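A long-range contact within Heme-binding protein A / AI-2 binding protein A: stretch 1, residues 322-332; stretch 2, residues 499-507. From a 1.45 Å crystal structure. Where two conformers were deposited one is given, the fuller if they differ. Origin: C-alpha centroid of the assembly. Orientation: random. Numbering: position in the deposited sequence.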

# COMPACT_ATOMS: atom_id res chain seq x y z
N ASP A 322 12.43 22.47 -6.01
CA ASP A 322 11.81 22.83 -7.28
C ASP A 322 10.83 21.79 -7.78
O ASP A 322 9.74 22.05 -8.29
CB ASP A 322 12.91 23.08 -8.30
CG ASP A 322 12.42 23.79 -9.53
OD1 ASP A 322 11.82 24.86 -9.32
OD2 ASP A 322 12.75 23.36 -10.64
N TYR A 323 11.21 20.51 -7.60
CA TYR A 323 10.31 19.43 -7.94
C TYR A 323 8.98 19.52 -7.19
O TYR A 323 7.91 19.31 -7.80
CB TYR A 323 11.03 18.10 -7.69
CG TYR A 323 10.27 16.84 -8.07
CD1 TYR A 323 10.36 16.32 -9.31
CD2 TYR A 323 9.53 16.13 -7.17
CE1 TYR A 323 9.64 15.20 -9.69
CE2 TYR A 323 8.89 14.97 -7.51
CZ TYR A 323 8.93 14.49 -8.78
OH TYR A 323 8.22 13.35 -9.12
N ILE A 324 9.03 19.76 -5.90
CA ILE A 324 7.84 19.93 -5.13
C ILE A 324 6.95 21.08 -5.62
O ILE A 324 5.74 20.94 -5.66
CB ILE A 324 8.15 19.92 -3.64
CG1 ILE A 324 8.58 18.47 -3.30
CG2 ILE A 324 7.02 20.49 -2.77
CD1 ILE A 324 9.15 18.40 -1.91
N LYS A 325 7.58 22.20 -5.95
CA LYS A 325 6.82 23.29 -6.59
C LYS A 325 6.16 22.93 -7.91
O LYS A 325 4.96 23.16 -8.07
CB LYS A 325 7.78 24.48 -6.75
CG LYS A 325 8.13 25.11 -5.43
CD LYS A 325 9.02 26.35 -5.45
CE LYS A 325 9.32 26.71 -4.00
NZ LYS A 325 9.94 28.05 -3.79
N VAL A 326 6.90 22.32 -8.84
CA VAL A 326 6.39 21.93 -10.14
C VAL A 326 5.40 20.80 -10.18
O VAL A 326 4.40 20.85 -10.91
CB VAL A 326 7.54 21.53 -11.10
CG1 VAL A 326 7.03 21.04 -12.46
CG2 VAL A 326 8.37 22.78 -11.29
N ILE A 327 5.76 19.71 -9.52
CA ILE A 327 4.99 18.51 -9.61
C ILE A 327 3.87 18.60 -8.61
O ILE A 327 2.80 18.09 -8.87
CB ILE A 327 5.78 17.20 -9.37
CG1 ILE A 327 6.72 16.86 -10.51
CG2 ILE A 327 4.87 16.00 -9.10
CD1 ILE A 327 7.26 17.98 -11.37
N TYR A 328 4.15 19.06 -7.40
CA TYR A 328 3.16 19.01 -6.37
C TYR A 328 2.47 20.29 -6.03
O TYR A 328 1.60 20.35 -5.17
CB TYR A 328 3.77 18.40 -5.07
CG TYR A 328 4.08 16.89 -5.14
CD1 TYR A 328 3.09 15.93 -5.05
CD2 TYR A 328 5.36 16.47 -5.43
CE1 TYR A 328 3.36 14.59 -5.23
CE2 TYR A 328 5.66 15.11 -5.57
CZ TYR A 328 4.66 14.19 -5.48
OH TYR A 328 5.04 12.86 -5.60
N GLU A 329 2.88 21.40 -6.68
CA GLU A 329 2.36 22.70 -6.36
C GLU A 329 2.38 23.00 -4.88
O GLU A 329 1.54 23.69 -4.30
CB GLU A 329 0.93 22.86 -6.91
CG GLU A 329 0.91 22.64 -8.40
CD GLU A 329 1.29 23.88 -9.21
OE1 GLU A 329 1.27 25.01 -8.72
OE2 GLU A 329 1.66 23.62 -10.36
N GLY A 330 3.47 22.54 -4.25
CA GLY A 330 3.65 22.82 -2.86
C GLY A 330 3.00 21.88 -1.87
O GLY A 330 3.16 21.99 -0.65
N PHE A 331 2.15 20.98 -2.38
CA PHE A 331 1.34 20.09 -1.52
C PHE A 331 2.13 18.82 -1.14
O PHE A 331 1.68 17.69 -1.37
CB PHE A 331 0.06 19.66 -2.25
CG PHE A 331 -0.92 20.77 -2.45
CD1 PHE A 331 -1.84 21.11 -1.46
CD2 PHE A 331 -0.97 21.44 -3.64
CE1 PHE A 331 -2.79 22.12 -1.66
CE2 PHE A 331 -1.91 22.44 -3.86
CZ PHE A 331 -2.80 22.78 -2.88
N ALA A 332 3.31 19.02 -0.56
CA ALA A 332 4.20 17.93 -0.17
C ALA A 332 5.30 18.49 0.69
O ALA A 332 5.58 19.67 0.69
CB ALA A 332 4.81 17.32 -1.41
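Stretch 2 499-507: PLAYPYSVV

A helix that must hand its chain over to a β-sheet often does so through a tight turn, and the contact between residues 322-332 and 499-507 of this heme-binding protein is a compact example. Stretch 2 is extended almost throughout: one strand covers 499-503, Tyr 504 interrupts it, and a second strand runs from Ser 505 onward. The strand 499-503 crosses the helix of stretch 1 at a crossing angle of -54°, with the axes 8.8 Å apart at their closest. Their N-to-C directions are 54° apart, so strand and helix run obliquely but in the same general sense, whereas the bridge farther on, at Ala 332 and Pro 503, is antiparallel. Beyond the helix, Glu 329 takes positive phi, and a type I' turn from Tyr 328 to Phe 331, closed by Phe 331 N to Tyr 328 O at 2.9 Å, brings the chain alongside stretch 2. Gly 330 suits this turn, because at its backbone angles a CB would be jammed against the preceding carbonyl oxygen.

The backbone contact is small but specific. Ala 332 and Pro 503 form an antiparallel, non-hydrogen-bonded bridge pair, with Ala 332 CA and Pro 503 CA 4.1 Å apart. Next to it, Tyr 504 N donates to Phe 331 O at 3.0 Å with a nearly straight angle of 161°, the sole direct hydrogen bond between the stretches. Ala 332 CA also approaches Tyr 502 O at 3.4 Å in a CA-H...O contact.

Apolar packing supplies much of the remaining contact. Leu 500, with phi/psi of -115/-70, and Ala 501 both point toward stretch 1, and only then does Tyr 502 turn away. Between helix and strand, the ring of Tyr 323 has Leu 500 CD2 over one face, and its OH lies 3.8 Å from Leu 500 CD1. The small methyl of Ala 501 accepts three neighbours, its CB lying 4.2 Å from Ile 324 CG1, 3.8 Å from Tyr 328 CE2 and 4.0 Å from Ala 332 CB. The Tyr 328 ring also reaches Pro 503, CE1 to CG at 3.8 Å, so this one aromatic spans two strand residues of the same side. Farther along, Phe 331 CD1 meets Val 506 CG2 at 4.2 Å.

Tyr 504 combines several kinds of contact. Its ring lies against the end of the turn, with Ala 332 N over one face, 3.7 Å from Tyr 504 CE2, while Tyr 504 CD2 sits 3.9 Å from Phe 331 CB. Two waters complete the junction. One donates to Gly 330 O at 2.8 Å and hydrogen-bonds Tyr 504 OH at 2.9 Å; the other donates to both Phe 331 O, at 2.9 Å, and Tyr 504 O, at 2.8 Å.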

# COMPACT_ATOMS: atom_id res chain seq x y z
N PRO A 499 15.26 10.08 -2.75
CA PRO A 499 14.03 10.51 -2.04
C PRO A 499 13.45 11.75 -2.72
O PRO A 499 14.21 12.67 -3.09
CB PRO A 499 14.49 10.84 -0.64
CG PRO A 499 15.95 10.88 -0.67
CD PRO A 499 16.45 10.19 -1.88
N LEU A 500 12.13 11.79 -2.92
CA LEU A 500 11.55 12.99 -3.55
C LEU A 500 10.62 13.68 -2.54
O LEU A 500 10.95 14.76 -1.99
CB LEU A 500 10.81 12.61 -4.84
CG LEU A 500 11.72 12.11 -5.95
CD1 LEU A 500 10.85 11.57 -7.03
CD2 LEU A 500 12.61 13.22 -6.46
N ALA A 501 9.48 13.07 -2.21
CA ALA A 501 8.49 13.81 -1.40
C ALA A 501 7.71 12.92 -0.47
O ALA A 501 7.51 11.73 -0.70
CB ALA A 501 7.50 14.48 -2.33
N TYR A 502 7.20 13.51 0.61
CA TYR A 502 6.07 13.03 1.38
C TYR A 502 4.86 13.81 0.86
O TYR A 502 4.65 14.93 1.38
CB TYR A 502 6.27 13.24 2.88
CG TYR A 502 7.56 12.67 3.40
CD1 TYR A 502 7.88 11.33 3.20
CD2 TYR A 502 8.46 13.49 4.07
CE1 TYR A 502 9.09 10.87 3.68
CE2 TYR A 502 9.70 13.04 4.52
CZ TYR A 502 10.02 11.71 4.28
OH TYR A 502 11.25 11.30 4.68
N PRO A 503 4.08 13.27 -0.08
CA PRO A 503 2.97 14.09 -0.56
C PRO A 503 1.91 14.23 0.50
O PRO A 503 1.66 13.30 1.28
CB PRO A 503 2.40 13.28 -1.73
CG PRO A 503 3.52 12.37 -2.13
CD PRO A 503 4.27 12.03 -0.85
N TYR A 504 1.29 15.39 0.56
CA TYR A 504 0.12 15.53 1.41
C TYR A 504 -1.01 14.66 0.83
O TYR A 504 -1.04 14.40 -0.39
CB TYR A 504 -0.36 16.98 1.34
CG TYR A 504 0.56 18.00 1.91
CD1 TYR A 504 1.62 17.70 2.72
CD2 TYR A 504 0.31 19.33 1.64
CE1 TYR A 504 2.45 18.70 3.22
CE2 TYR A 504 1.10 20.34 2.13
CZ TYR A 504 2.18 20.02 2.87
OH TYR A 504 2.98 21.05 3.36
N SER A 505 -1.89 14.17 1.68
CA SER A 505 -3.09 13.48 1.20
C SER A 505 -4.07 14.60 0.82
O SER A 505 -4.47 15.36 1.71
CB SER A 505 -3.78 12.60 2.24
OG SER A 505 -4.87 11.98 1.61
N VAL A 506 -4.55 14.61 -0.42
CA VAL A 506 -5.38 15.68 -0.96
C VAL A 506 -6.59 15.08 -1.66
O VAL A 506 -6.39 14.38 -2.68
CB VAL A 506 -4.62 16.63 -1.90
CG1 VAL A 506 -5.54 17.76 -2.38
CG2 VAL A 506 -3.41 17.19 -1.19
N VAL A 507 -7.78 15.20 -1.06
CA VAL A 507 -8.95 14.43 -1.52
C VAL A 507 -10.14 15.35 -1.73
O VAL A 507 -10.82 15.73 -0.79
CB VAL A 507 -9.31 13.28 -0.55
CG1 VAL A 507 -10.63 12.64 -1.04
CG2 VAL A 507 -8.24 12.24 -0.49
O HOH W 1 3.42 23.45 1.74
O HOH W 2 -0.10 15.76 -2.59